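Local coordinates for Ufm1-specific protease (Caenorhabditis elegans, PDB 5EJJ), which cleaves the peptide bond after the C-terminal glycine of the ubiquitin-like modifier UFM1, acting as a thiol protease, and helps deliver odorant receptors to olfactory cilia, at residues S67-I73 against W298-L304; A127-V133 against G241-A247; D198-F202 against A342-E346. All coordinates share one frame; numbering follows the deposited sequence.

Contact 1: S67-I73 against W298-L304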
ATOM      1  N   SER A  67      10.909  11.812   7.944  1.00  8.99           N
ATOM      2  CA  SER A  67       9.686  12.025   8.696  1.00  9.88           C
ATOM      3  C   SER A  67       8.546  11.212   8.105  1.00 10.30           C
ATOM      4  O   SER A  67       7.473  11.067   8.704  1.00 10.07           O
ATOM      5  CB  SER A  67       9.308  13.508   8.709  1.00 12.70           C
ATOM      6  OG  SER A  67       8.496  13.870   7.600  1.00 12.21           O
ATOM      7  N   SER A  68       8.774  10.684   6.914  1.00  9.75           N
ATOM      8  CA  SER A  68       7.731   9.956   6.217  1.00  8.16           C
ATOM      9  C   SER A  68       7.843   8.455   6.349  1.00  8.12           C
ATOM     10  O   SER A  68       6.935   7.739   5.969  1.00  7.80           O
ATOM     11  CB  SER A  68       7.744  10.346   4.764  1.00  8.08           C
ATOM     12  OG  SER A  68       7.485  11.735   4.677  1.00 11.61           O
ATOM     13  N   LEU A  69       8.957   7.989   6.898  1.00  8.24           N
ATOM     14  CA  LEU A  69       9.196   6.575   7.094  1.00  6.97           C
ATOM     15  C   LEU A  69       8.773   6.142   8.495  1.00  8.11           C
ATOM     16  O   LEU A  69       8.595   6.974   9.386  1.00  8.77           O
ATOM     17  CB  LEU A  69      10.667   6.285   6.872  1.00  7.22           C
ATOM     18  CG  LEU A  69      11.138   6.936   5.584  1.00  6.52           C
ATOM     19  CD1 LEU A  69      12.601   6.704   5.401  1.00  8.21           C
ATOM     20  CD2 LEU A  69      10.382   6.341   4.443  1.00  6.54           C
ATOM     21  N   SER A  70       8.601   4.837   8.680  1.00  8.95           N
ATOM     22  CA  SER A  70       8.183   4.298   9.966  1.00  7.50           C
ATOM     23  C   SER A  70       9.211   4.563  11.021  1.00  8.20           C
ATOM     24  O   SER A  70      10.405   4.558  10.751  1.00  8.16           O
ATOM     25  CB  SER A  70       7.928   2.803   9.893  1.00  9.94           C
ATOM     26  OG  SER A  70       6.616   2.545   9.441  1.00 11.36           O
ATOM     27  N   ALA A  71       8.712   4.749  12.238  1.00 11.58           N
ATOM     28  CA  ALA A  71       9.470   5.287  13.355  1.00  9.91           C
ATOM     29  C   ALA A  71      10.702   4.471  13.727  1.00 11.78           C
ATOM     30  O   ALA A  71      11.655   5.027  14.274  1.00 11.36           O
ATOM     31  CB  ALA A  71       8.573   5.466  14.544  1.00  8.49           C
ATOM     32  N   ASP A  72      10.707   3.174  13.421  1.00  9.62           N
ATOM     33  CA  ASP A  72      11.870   2.347  13.737  1.00  8.47           C
ATOM     34  C   ASP A  72      13.021   2.489  12.732  1.00  9.43           C
ATOM     35  O   ASP A  72      14.086   1.903  12.895  1.00 10.36           O
ATOM     36  CB  ASP A  72      11.461   0.890  13.860  1.00 10.42           C
ATOM     37  CG  ASP A  72      11.095   0.270  12.529  1.00 13.34           C
ATOM     38  OD1 ASP A  72      10.199   0.794  11.823  1.00 14.25           O
ATOM     39  OD2 ASP A  72      11.716  -0.749  12.177  1.00 15.82           O
ATOM     40  N   ILE A  73      12.803   3.287  11.701  1.00 10.08           N
ATOM     41  CA  ILE A  73      13.731   3.412  10.603  1.00  8.69           C
ATOM     42  C   ILE A  73      14.359   4.794  10.592  1.00 10.29           C
ATOM     43  O   ILE A  73      13.688   5.796  10.778  1.00 10.79           O
ATOM     44  CB  ILE A  73      12.973   3.185   9.307  1.00  8.53           C
ATOM     45  CG1 ILE A  73      12.526   1.736   9.254  1.00 10.28           C
ATOM     46  CG2 ILE A  73      13.809   3.525   8.098  1.00  9.28           C
ATOM     47  CD1 ILE A  73      12.028   1.318   7.917  1.00 10.43           C
ATOM     48  N   TRP A 298       7.354  -2.083  -1.279  1.00 15.16           N
ATOM     49  CA  TRP A 298       7.759  -1.691   0.076  1.00 14.08           C
ATOM     50  C   TRP A 298       7.400  -2.691   1.189  1.00 11.41           C
ATOM     51  O   TRP A 298       6.384  -3.374   1.122  1.00 14.83           O
ATOM     52  CB  TRP A 298       7.127  -0.354   0.408  1.00 13.69           C
ATOM     53  CG  TRP A 298       7.779   0.805  -0.217  1.00 11.65           C
ATOM     54  CD1 TRP A 298       8.317   0.880  -1.455  1.00 11.63           C
ATOM     55  CD2 TRP A 298       7.978   2.080   0.391  1.00 12.37           C
ATOM     56  NE1 TRP A 298       8.840   2.141  -1.669  1.00 10.44           N
ATOM     57  CE2 TRP A 298       8.644   2.890  -0.543  1.00 11.18           C
ATOM     58  CE3 TRP A 298       7.656   2.613   1.641  1.00  8.38           C
ATOM     59  CZ2 TRP A 298       8.994   4.195  -0.267  1.00 11.17           C
ATOM     60  CZ3 TRP A 298       7.998   3.897   1.906  1.00  7.37           C
ATOM     61  CH2 TRP A 298       8.662   4.681   0.963  1.00  9.05           C
ATOM     62  N   VAL A 299       8.222  -2.762   2.220  1.00  9.29           N
ATOM     63  CA  VAL A 299       7.957  -3.699   3.301  1.00 11.79           C
ATOM     64  C   VAL A 299       7.844  -2.980   4.632  1.00 14.90           C
ATOM     65  O   VAL A 299       7.773  -3.607   5.686  1.00 19.87           O
ATOM     66  CB  VAL A 299       9.051  -4.752   3.414  1.00 12.32           C
ATOM     67  CG1 VAL A 299       9.083  -5.565   2.186  1.00 10.04           C
ATOM     68  CG2 VAL A 299      10.393  -4.078   3.617  1.00 12.03           C
ATOM     69  N   SER A 300       7.844  -1.656   4.587  1.00 12.17           N
ATOM     70  CA  SER A 300       7.504  -0.857   5.740  1.00  8.86           C
ATOM     71  C   SER A 300       6.632   0.253   5.150  1.00  8.01           C
ATOM     72  O   SER A 300       6.762   0.565   3.963  1.00  6.16           O
ATOM     73  CB  SER A 300       8.780  -0.346   6.424  1.00 10.33           C
ATOM     74  OG  SER A 300       8.549   0.787   7.263  1.00 12.98           O
ATOM     75  N   LEU A 301       5.744   0.825   5.968  1.00  7.63           N
ATOM     76  CA  LEU A 301       4.748   1.791   5.513  1.00  7.11           C
ATOM     77  C   LEU A 301       5.339   3.160   5.211  1.00  6.83           C
ATOM     78  O   LEU A 301       6.476   3.440   5.575  1.00  9.12           O
ATOM     79  CB  LEU A 301       3.654   1.924   6.568  1.00  8.14           C
ATOM     80  CG  LEU A 301       2.909   0.628   6.900  1.00 10.32           C
ATOM     81  CD1 LEU A 301       2.095   0.773   8.172  1.00 12.32           C
ATOM     82  CD2 LEU A 301       2.003   0.232   5.736  1.00 11.16           C
ATOM     83  N   LEU A 302       4.557   3.997   4.539  1.00  6.49           N
ATOM     84  CA  LEU A 302       4.921   5.368   4.196  1.00  6.78           C
ATOM     85  C   LEU A 302       3.859   6.284   4.779  1.00  8.85           C
ATOM     86  O   LEU A 302       2.665   6.043   4.595  1.00  8.93           O
ATOM     87  CB  LEU A 302       4.924   5.549   2.681  1.00  7.87           C
ATOM     88  CG  LEU A 302       4.993   6.957   2.086  1.00  6.88           C
ATOM     89  CD1 LEU A 302       6.352   7.587   2.227  1.00  7.51           C
ATOM     90  CD2 LEU A 302       4.693   6.863   0.647  1.00  9.35           C
ATOM     91  N   HIS A 303       4.285   7.341   5.471  1.00  8.55           N
ATOM     92  CA  HIS A 303       3.370   8.155   6.260  1.00  7.68           C
ATOM     93  C   HIS A 303       3.394   9.587   5.789  1.00  8.84           C
ATOM     94  O   HIS A 303       4.442  10.195   5.715  1.00 11.29           O
ATOM     95  CB  HIS A 303       3.768   8.117   7.714  1.00  6.78           C
ATOM     96  CG  HIS A 303       4.084   6.751   8.211  1.00  7.56           C
ATOM     97  ND1 HIS A 303       3.222   6.039   9.013  1.00  7.02           N
ATOM     98  CD2 HIS A 303       5.169   5.962   8.024  1.00  7.32           C
ATOM     99  CE1 HIS A 303       3.767   4.873   9.300  1.00  7.59           C
ATOM    100  NE2 HIS A 303       4.946   4.799   8.708  1.00  5.76           N
ATOM    101  N   LEU A 304       2.239  10.144   5.470  1.00  9.64           N
ATOM    102  CA  LEU A 304       2.235  11.460   4.873  1.00 10.40           C
ATOM    103  C   LEU A 304       1.051  12.283   5.327  1.00 12.69           C
ATOM    104  O   LEU A 304      -0.067  11.775   5.468  1.00 12.87           O
ATOM    105  CB  LEU A 304       2.213  11.344   3.350  1.00 10.04           C
ATOM    106  CG  LEU A 304       3.376  10.638   2.658  1.00  7.72           C
ATOM    107  CD1 LEU A 304       3.060  10.472   1.197  1.00  8.26           C
ATOM    108  CD2 LEU A 304       4.665  11.412   2.856  1.00  7.16           C
TER
HETATM  109  O   HOH W   1       4.920  11.522   8.448  1.00 10.80           O
HETATM  110  O   HOH W   2       5.771  -0.053   8.629  1.00  8.11           O
HETATM  111  O   HOH W   3       9.358  -1.044   9.855  1.00 12.28           O
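Ser-68, His-303 and Ser-70 carry most of this contact, in which the end of helix 59-68 lies against the start of strand 302-306, one half of a two-stranded antiparallel sheet, and the type I beta turn Ser-70 to Ile-73 against the loop that leads into it. His-303 N donates to Ser-68 O at 2.7 Å; the N-H...O angle of 160° and a donor lying in the carbonyl plane support a well-directed bond. With CG anti to its own carbonyl carbon (chi1 -46°), the imidazole brings NE2 within 2.9 Å of Ser-70 OG, which sits at the ring edge in plane; either group could donate. The same hydroxyl bonds water 2, which accepts from Leu-301 N at 2.8 Å. A leucine at His-303 would probably leave Ser-70 OG without its imidazole mate and the start of the turn less firmly tied to the strand. The side chain of Ser-68 packs on Leu-304, OG to CD2 3.4 Å, while its OG bonds Phe-64 O one helical turn back. From helix 253-280, Arg-266 bonds Leu-69 O and Ile-73 O. Water 1 bridges the two backbones, donating to Ser-67 O at 2.6 Å and to His-303 O at 3.1 Å.

Contact 2: A127-V133 against G241-A247; sequences ASCVSRV and GEVVFPA
Cys-129 CB lies over one face of the Phe-245 ring, shifted toward the rim: it stands 3.5 Å from the ring centroid and 16° off the ring normal, which meets the geometry of a CH-pi contact. The sulfur is placed differently. SG is 4.2 Å from the same centroid but oblique, in a sulfur-aromatic contact, and its other side-chain neighbour across the pair is Ala-247, whose CB it meets at 3.6 Å. Phe-245 reaches this position because CG stands between the backbone N and the carbonyl carbon (chi1 64°), folding the ring back across the neighbouring strand instead of letting it run outward. Further along the same face, Val-133 and Val-243 cross obliquely through their CG2 methyls, 3.8 Å apart. On the other face, Val-130 CG2 meets Val-244 CG2 at 3.9 Å, and Val-244 CG1 packs on Ser-128 CB.

What sets these pairs opposite each other is a regular antiparallel ladder. Ala-127, Cys-129, Ser-131 and Val-133 form hydrogen-bonded pairs with Ala-247, Phe-245, Val-243 and Gly-241, each giving and taking one backbone bond, while Ser-128, Val-130 and Arg-132 face Pro-246, Val-244 and Glu-242 in non-hydrogen-bonded pairs. The two strands belong to a five-stranded mixed sheet in which 235-247 is an outermost strand and 127-139 its inner neighbour.

Beyond the ladder, helix 253-280 packs on the face carrying Phe-245 and Val-243, through Ser-260 and Ala-263, and Phe-264 reaches Val-133. On the opposite face Glu-242 is held at both carboxylate oxygens, OE1 by Thr-292 OG1 and OE2 by Ser-347 OG, and Ser-128 OG bonds Pro-195 O.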
ATOM      1  N   ALA A 127       3.184  -5.757  13.598  1.00 23.31           N
ATOM      2  CA  ALA A 127       1.843  -5.190  13.532  1.00 26.20           C
ATOM      3  C   ALA A 127       1.943  -3.661  13.462  1.00 24.09           C
ATOM      4  O   ALA A 127       3.003  -3.094  13.725  1.00 22.66           O
ATOM      5  CB  ALA A 127       1.033  -5.626  14.740  1.00 22.51           C
ATOM      6  N   SER A 128       0.852  -3.001  13.084  1.00 21.09           N
ATOM      7  CA  SER A 128       0.777  -1.545  13.131  1.00 18.89           C
ATOM      8  C   SER A 128      -0.079  -1.080  14.296  1.00 19.84           C
ATOM      9  O   SER A 128      -1.270  -1.360  14.306  1.00 21.78           O
ATOM     10  CB  SER A 128       0.150  -1.003  11.851  1.00 16.91           C
ATOM     11  OG  SER A 128       1.061  -1.073  10.777  1.00 18.48           O
ATOM     12  N   CYS A 129       0.506  -0.366  15.263  1.00 20.16           N
ATOM     13  CA  CYS A 129      -0.282   0.359  16.274  1.00 18.91           C
ATOM     14  C   CYS A 129      -0.735   1.697  15.722  1.00 15.71           C
ATOM     15  O   CYS A 129       0.039   2.365  15.060  1.00 16.70           O
ATOM     16  CB  CYS A 129       0.556   0.641  17.501  1.00 18.06           C
ATOM     17  SG  CYS A 129       1.275  -0.817  18.197  1.00 29.42           S
ATOM     18  N   VAL A 130      -1.961   2.112  16.015  1.00 13.86           N
ATOM     19  CA  VAL A 130      -2.451   3.372  15.469  1.00 15.14           C
ATOM     20  C   VAL A 130      -3.343   4.148  16.457  1.00 15.58           C
ATOM     21  O   VAL A 130      -4.010   3.560  17.289  1.00 18.63           O
ATOM     22  CB  VAL A 130      -3.201   3.101  14.157  1.00 16.59           C
ATOM     23  CG1 VAL A 130      -4.336   2.175  14.412  1.00 19.09           C
ATOM     24  CG2 VAL A 130      -3.709   4.371  13.537  1.00 18.04           C
ATOM     25  N   SER A 131      -3.334   5.473  16.383  1.00 15.03           N
ATOM     26  CA  SER A 131      -4.243   6.294  17.178  1.00 14.88           C
ATOM     27  C   SER A 131      -4.529   7.605  16.459  1.00 14.59           C
ATOM     28  O   SER A 131      -3.733   8.026  15.629  1.00 14.13           O
ATOM     29  CB  SER A 131      -3.673   6.547  18.575  1.00 14.41           C
ATOM     30  OG  SER A 131      -2.468   7.285  18.511  1.00 14.87           O
ATOM     31  N   ARG A 132      -5.688   8.214  16.729  1.00 18.01           N
ATOM     32  CA  ARG A 132      -5.972   9.569  16.255  1.00 14.49           C
ATOM     33  C   ARG A 132      -5.393  10.530  17.253  1.00 16.50           C
ATOM     34  O   ARG A 132      -5.491  10.337  18.475  1.00 15.76           O
ATOM     35  CB  ARG A 132      -7.452   9.844  16.193  1.00 15.89           C
ATOM     36  CG  ARG A 132      -8.070   9.544  14.905  1.00 25.60           C
ATOM     37  CD  ARG A 132      -9.299  10.411  14.688  1.00 34.32           C
ATOM     38  NE  ARG A 132      -9.226  10.991  13.352  1.00 38.66           N
ATOM     39  CZ  ARG A 132     -10.061  11.904  12.888  1.00 44.73           C
ATOM     40  NH1 ARG A 132     -11.053  12.328  13.677  1.00 47.66           N
ATOM     41  NH2 ARG A 132      -9.895  12.388  11.647  1.00 34.13           N
ATOM     42  N   VAL A 133      -4.776  11.574  16.734  1.00 15.61           N
ATOM     43  CA  VAL A 133      -4.159  12.568  17.580  1.00 16.09           C
ATOM     44  C   VAL A 133      -4.465  13.913  16.970  1.00 18.38           C
ATOM     45  O   VAL A 133      -4.456  14.047  15.748  1.00 20.60           O
ATOM     46  CB  VAL A 133      -2.658  12.399  17.599  1.00 14.42           C
ATOM     47  CG1 VAL A 133      -2.082  13.453  18.453  1.00 20.17           C
ATOM     48  CG2 VAL A 133      -2.277  11.030  18.129  1.00 12.91           C
ATOM     49  N   GLY A 241      -5.282  13.558  12.891  1.00 16.24           N
ATOM     50  CA  GLY A 241      -5.033  12.446  11.997  1.00 16.53           C
ATOM     51  C   GLY A 241      -4.402  11.219  12.623  1.00 17.09           C
ATOM     52  O   GLY A 241      -4.079  11.231  13.806  1.00 16.56           O
ATOM     53  N   GLU A 242      -4.243  10.164  11.816  1.00 17.81           N
ATOM     54  CA  GLU A 242      -3.630   8.911  12.235  1.00 13.32           C
ATOM     55  C   GLU A 242      -2.225   9.146  12.723  1.00 14.07           C
ATOM     56  O   GLU A 242      -1.532  10.028  12.227  1.00 14.85           O
ATOM     57  CB  GLU A 242      -3.491   7.967  11.047  1.00 14.81           C
ATOM     58  CG  GLU A 242      -4.777   7.470  10.414  1.00 32.01           C
ATOM     59  CD  GLU A 242      -4.535   6.408   9.307  1.00 38.66           C
ATOM     60  OE1 GLU A 242      -3.546   6.545   8.521  1.00 26.55           O
ATOM     61  OE2 GLU A 242      -5.339   5.430   9.235  1.00 43.35           O
ATOM     62  N   VAL A 243      -1.789   8.339  13.680  1.00 11.89           N
ATOM     63  CA  VAL A 243      -0.368   8.175  13.925  1.00 10.62           C
ATOM     64  C   VAL A 243      -0.087   6.681  14.073  1.00 14.46           C
ATOM     65  O   VAL A 243      -0.595   6.034  14.988  1.00 14.89           O
ATOM     66  CB  VAL A 243       0.095   8.931  15.157  1.00 11.50           C
ATOM     67  CG1 VAL A 243       1.568   8.735  15.362  1.00 10.49           C
ATOM     68  CG2 VAL A 243      -0.199  10.399  15.006  1.00 12.99           C
ATOM     69  N   VAL A 244       0.719   6.140  13.152  1.00 17.84           N
ATOM     70  CA  VAL A 244       0.964   4.705  13.044  1.00 12.49           C
ATOM     71  C   VAL A 244       2.401   4.372  13.381  1.00 13.93           C
ATOM     72  O   VAL A 244       3.317   4.985  12.847  1.00 16.29           O
ATOM     73  CB  VAL A 244       0.728   4.219  11.628  1.00  8.70           C
ATOM     74  CG1 VAL A 244       0.796   2.737  11.605  1.00 11.61           C
ATOM     75  CG2 VAL A 244      -0.607   4.693  11.126  1.00 10.04           C
ATOM     76  N   PHE A 245       2.602   3.404  14.272  1.00 16.87           N
ATOM     77  CA  PHE A 245       3.942   2.910  14.583  1.00 14.75           C
ATOM     78  C   PHE A 245       3.981   1.381  14.705  1.00 18.03           C
ATOM     79  O   PHE A 245       3.013   0.767  15.152  1.00 18.21           O
ATOM     80  CB  PHE A 245       4.485   3.569  15.838  1.00 12.88           C
ATOM     81  CG  PHE A 245       3.716   3.257  17.095  1.00 16.19           C
ATOM     82  CD1 PHE A 245       2.592   3.997  17.443  1.00 15.63           C
ATOM     83  CD2 PHE A 245       4.153   2.261  17.969  1.00 16.54           C
ATOM     84  CE1 PHE A 245       1.904   3.738  18.630  1.00 15.74           C
ATOM     85  CE2 PHE A 245       3.463   1.991  19.158  1.00 16.29           C
ATOM     86  CZ  PHE A 245       2.335   2.734  19.485  1.00 16.85           C
ATOM     87  N   PRO A 246       5.093   0.758  14.277  1.00 16.34           N
ATOM     88  CA  PRO A 246       5.205  -0.700  14.289  1.00 17.45           C
ATOM     89  C   PRO A 246       5.313  -1.351  15.665  1.00 18.24           C
ATOM     90  O   PRO A 246       6.074  -0.905  16.508  1.00 18.69           O
ATOM     91  CB  PRO A 246       6.485  -0.952  13.494  1.00 16.09           C
ATOM     92  CG  PRO A 246       7.204   0.297  13.540  1.00 12.79           C
ATOM     93  CD  PRO A 246       6.193   1.360  13.518  1.00 13.55           C
ATOM     94  N   ALA A 247       4.533  -2.417  15.851  1.00 22.35           N
ATOM     95  CA  ALA A 247       4.637  -3.350  16.975  1.00 22.37           C
ATOM     96  C   ALA A 247       5.359  -4.607  16.499  1.00 25.25           C
ATOM     97  O   ALA A 247       4.774  -5.422  15.772  1.00 26.24           O
ATOM     98  CB  ALA A 247       3.254  -3.731  17.425  1.00 22.32           C
TER

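Contact 3: D198-F202 against A342-E346; sequences DVIEF and ALHSE
The carboxylate of Glu-201 is stacked on the imidazole of His-344, the two planes only 22° apart, with OE1 over one ring face. At the ring edge, Glu-346 OE1 lies in plane, and Phe-202 O approaches near the plane, more distantly. OE1 of Glu-201 is 3.2 Å from His-344 NE2, yet the poor angle that goes with a position above the ring rules out a hydrogen bond, so the pair is a face contact. The bonds of the carboxylate run to the next residue. Ser-345 OG donates to the syn lone pair of Glu-201 OE1, 2.5 Å away, and Ser-345 N donates to Glu-201 OE2 at 2.9 Å, also on the syn side but 24° out of the carboxylate plane. One residue thus grips both oxygens, which fixes the rotation of the group above the ring.

Glu-201 reaches the loop 342-346 by extending from its strand, CG anti to the backbone N (chi1 -179°) and the chain straight beyond. Two residues earlier, Val-199 points the same way: its CG1 touches Leu-343 O at 3.4 Å and its CG2 meets Leu-343 CD2 at 4.0 Å, the side chains crossing at about a right angle. The contact therefore ties strand 199-205 to the irregular segment after helix 312-325. Arg-132 of the adjacent strand 127-139 packs on His-344 and Glu-346.

The two donors of Ser-345 probably stabilise the ionised form of Glu-201. The carboxylate over its face may favour a protonated His-344, and Glu-346, whose OE2 is 5.5 Å from Glu-201 OE1, would probably add to that effect, though as a like charge it may disfavour ionised Glu-201.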
ATOM      1  N   ASP A 198      -2.659  -6.032  10.219  1.00 28.19           N
ATOM      2  CA  ASP A 198      -2.786  -6.399  11.631  1.00 32.23           C
ATOM      3  C   ASP A 198      -2.578  -5.168  12.514  1.00 31.81           C
ATOM      4  O   ASP A 198      -1.447  -4.724  12.735  1.00 29.19           O
ATOM      5  CB  ASP A 198      -1.857  -7.556  12.006  1.00 34.20           C
ATOM      6  CG  ASP A 198      -2.028  -8.737  11.080  1.00 46.93           C
ATOM      7  OD1 ASP A 198      -3.051  -8.751  10.357  1.00 53.00           O
ATOM      8  OD2 ASP A 198      -1.147  -9.628  11.056  1.00 46.88           O
ATOM      9  N   VAL A 199      -3.694  -4.634  13.009  1.00 30.17           N
ATOM     10  CA  VAL A 199      -3.746  -3.297  13.572  1.00 21.91           C
ATOM     11  C   VAL A 199      -4.276  -3.312  14.992  1.00 21.44           C
ATOM     12  O   VAL A 199      -5.408  -3.716  15.199  1.00 29.98           O
ATOM     13  CB  VAL A 199      -4.708  -2.435  12.756  1.00 18.95           C
ATOM     14  CG1 VAL A 199      -4.794  -1.067  13.324  1.00 20.93           C
ATOM     15  CG2 VAL A 199      -4.263  -2.349  11.324  1.00 22.20           C
ATOM     16  N   ILE A 200      -3.468  -2.879  15.959  1.00 17.96           N
ATOM     17  CA  ILE A 200      -3.918  -2.620  17.328  1.00 19.38           C
ATOM     18  C   ILE A 200      -4.257  -1.118  17.501  1.00 22.53           C
ATOM     19  O   ILE A 200      -3.351  -0.279  17.599  1.00 21.24           O
ATOM     20  CB  ILE A 200      -2.805  -2.981  18.352  1.00 20.54           C
ATOM     21  CG1 ILE A 200      -2.223  -4.349  18.053  1.00 25.58           C
ATOM     22  CG2 ILE A 200      -3.304  -2.943  19.783  1.00 18.78           C
ATOM     23  CD1 ILE A 200      -0.890  -4.278  17.376  1.00 28.33           C
ATOM     24  N   GLU A 201      -5.546  -0.777  17.543  1.00 20.07           N
ATOM     25  CA  GLU A 201      -5.975   0.618  17.712  1.00 18.61           C
ATOM     26  C   GLU A 201      -5.957   1.110  19.165  1.00 20.28           C
ATOM     27  O   GLU A 201      -6.469   0.427  20.035  1.00 22.93           O
ATOM     28  CB  GLU A 201      -7.379   0.773  17.160  1.00 16.64           C
ATOM     29  CG  GLU A 201      -7.946   2.169  17.243  1.00 21.49           C
ATOM     30  CD  GLU A 201      -9.075   2.392  16.221  1.00 32.42           C
ATOM     31  OE1 GLU A 201     -10.099   3.011  16.601  1.00 33.77           O
ATOM     32  OE2 GLU A 201      -8.934   1.956  15.039  1.00 34.01           O
ATOM     33  N   PHE A 202      -5.377   2.289  19.426  1.00 22.88           N
ATOM     34  CA  PHE A 202      -5.393   2.908  20.773  1.00 22.70           C
ATOM     35  C   PHE A 202      -6.086   4.268  20.822  1.00 22.54           C
ATOM     36  O   PHE A 202      -6.302   4.927  19.799  1.00 20.23           O
ATOM     37  CB  PHE A 202      -3.998   3.139  21.332  1.00 17.93           C
ATOM     38  CG  PHE A 202      -3.192   1.904  21.524  1.00 19.71           C
ATOM     39  CD1 PHE A 202      -2.694   1.203  20.432  1.00 20.48           C
ATOM     40  CD2 PHE A 202      -2.845   1.486  22.798  1.00 21.67           C
ATOM     41  CE1 PHE A 202      -1.890   0.086  20.608  1.00 20.87           C
ATOM     42  CE2 PHE A 202      -2.040   0.360  23.001  1.00 19.33           C
ATOM     43  CZ  PHE A 202      -1.564  -0.337  21.904  1.00 21.00           C
ATOM     44  N   ALA A 342      -6.735   2.042   5.449  1.00 28.71           N
ATOM     45  CA  ALA A 342      -7.598   2.603   6.461  1.00 39.04           C
ATOM     46  C   ALA A 342      -7.332   1.789   7.718  1.00 40.51           C
ATOM     47  O   ALA A 342      -7.944   0.727   7.945  1.00 43.91           O
ATOM     48  CB  ALA A 342      -9.040   2.513   6.021  1.00 46.72           C
ATOM     49  N   LEU A 343      -6.381   2.258   8.516  1.00 28.26           N
ATOM     50  CA  LEU A 343      -5.935   1.448   9.631  1.00 28.16           C
ATOM     51  C   LEU A 343      -6.722   1.853  10.858  1.00 30.45           C
ATOM     52  O   LEU A 343      -7.018   1.022  11.736  1.00 28.55           O
ATOM     53  CB  LEU A 343      -4.424   1.592   9.848  1.00 24.56           C
ATOM     54  CG  LEU A 343      -3.498   1.304   8.656  1.00 23.50           C
ATOM     55  CD1 LEU A 343      -2.067   1.497   9.066  1.00 20.40           C
ATOM     56  CD2 LEU A 343      -3.663  -0.089   8.075  1.00 19.20           C
ATOM     57  N   HIS A 344      -7.079   3.133  10.915  1.00 30.06           N
ATOM     58  CA  HIS A 344      -7.866   3.610  12.035  1.00 31.12           C
ATOM     59  C   HIS A 344      -9.356   3.576  11.703  1.00 36.14           C
ATOM     60  O   HIS A 344      -9.768   3.906  10.583  1.00 38.43           O
ATOM     61  CB  HIS A 344      -7.439   5.009  12.469  1.00 34.15           C
ATOM     62  CG  HIS A 344      -7.943   5.385  13.833  1.00 30.78           C
ATOM     63  ND1 HIS A 344      -8.999   6.251  14.026  1.00 28.62           N
ATOM     64  CD2 HIS A 344      -7.547   4.994  15.066  1.00 23.58           C
ATOM     65  CE1 HIS A 344      -9.229   6.376  15.319  1.00 29.13           C
ATOM     66  NE2 HIS A 344      -8.358   5.629  15.972  1.00 25.97           N
ATOM     67  N   SER A 345     -10.157   3.169  12.680  1.00 31.49           N
ATOM     68  CA  SER A 345     -11.577   2.968  12.459  1.00 33.00           C
ATOM     69  C   SER A 345     -12.319   4.279  12.200  1.00 38.40           C
ATOM     70  O   SER A 345     -13.402   4.290  11.609  1.00 45.57           O
ATOM     71  CB  SER A 345     -12.193   2.217  13.638  1.00 33.08           C
ATOM     72  OG  SER A 345     -11.890   2.861  14.862  1.00 35.93           O
ATOM     73  N   GLU A 346     -11.736   5.388  12.630  1.00 34.44           N
ATOM     74  CA  GLU A 346     -12.364   6.682  12.409  1.00 36.27           C
ATOM     75  C   GLU A 346     -11.794   7.350  11.166  1.00 36.76           C
ATOM     76  O   GLU A 346     -11.917   8.562  10.983  1.00 40.51           O
ATOM     77  CB  GLU A 346     -12.197   7.587  13.637  1.00 37.43           C
ATOM     78  CG  GLU A 346     -13.045   7.167  14.834  1.00 45.25           C
ATOM     79  CD  GLU A 346     -12.659   7.876  16.139  1.00 59.94           C
ATOM     80  OE1 GLU A 346     -11.820   8.815  16.103  1.00 57.94           O
ATOM     81  OE2 GLU A 346     -13.198   7.483  17.207  1.00 63.94           O
TER

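Contacts 2 and 3 share one five-stranded mixed sheet: strand 127-139 pairs with 235-247 on one side and with 199-205 on the other, and the centres of the two contacts lie about 7 Å apart. Backbone bonds such as Phe-202 N to Val-130 O, 2.8 Å, probably join them. Contact 1 lies about 11 Å, centre to centre, from contact 2, which it touches where Leu-301 CD1 meets Ser-128 OG at 3.4 Å. Along the chain, contact 2 is nested inside the loop closed by contact 1, whereas contact 3 crosses both. A segment of the N-terminal MPN region and segments of the UfSP2-type N-terminal region are thereby interlocked around this sheet, away from the probable catalytic residues.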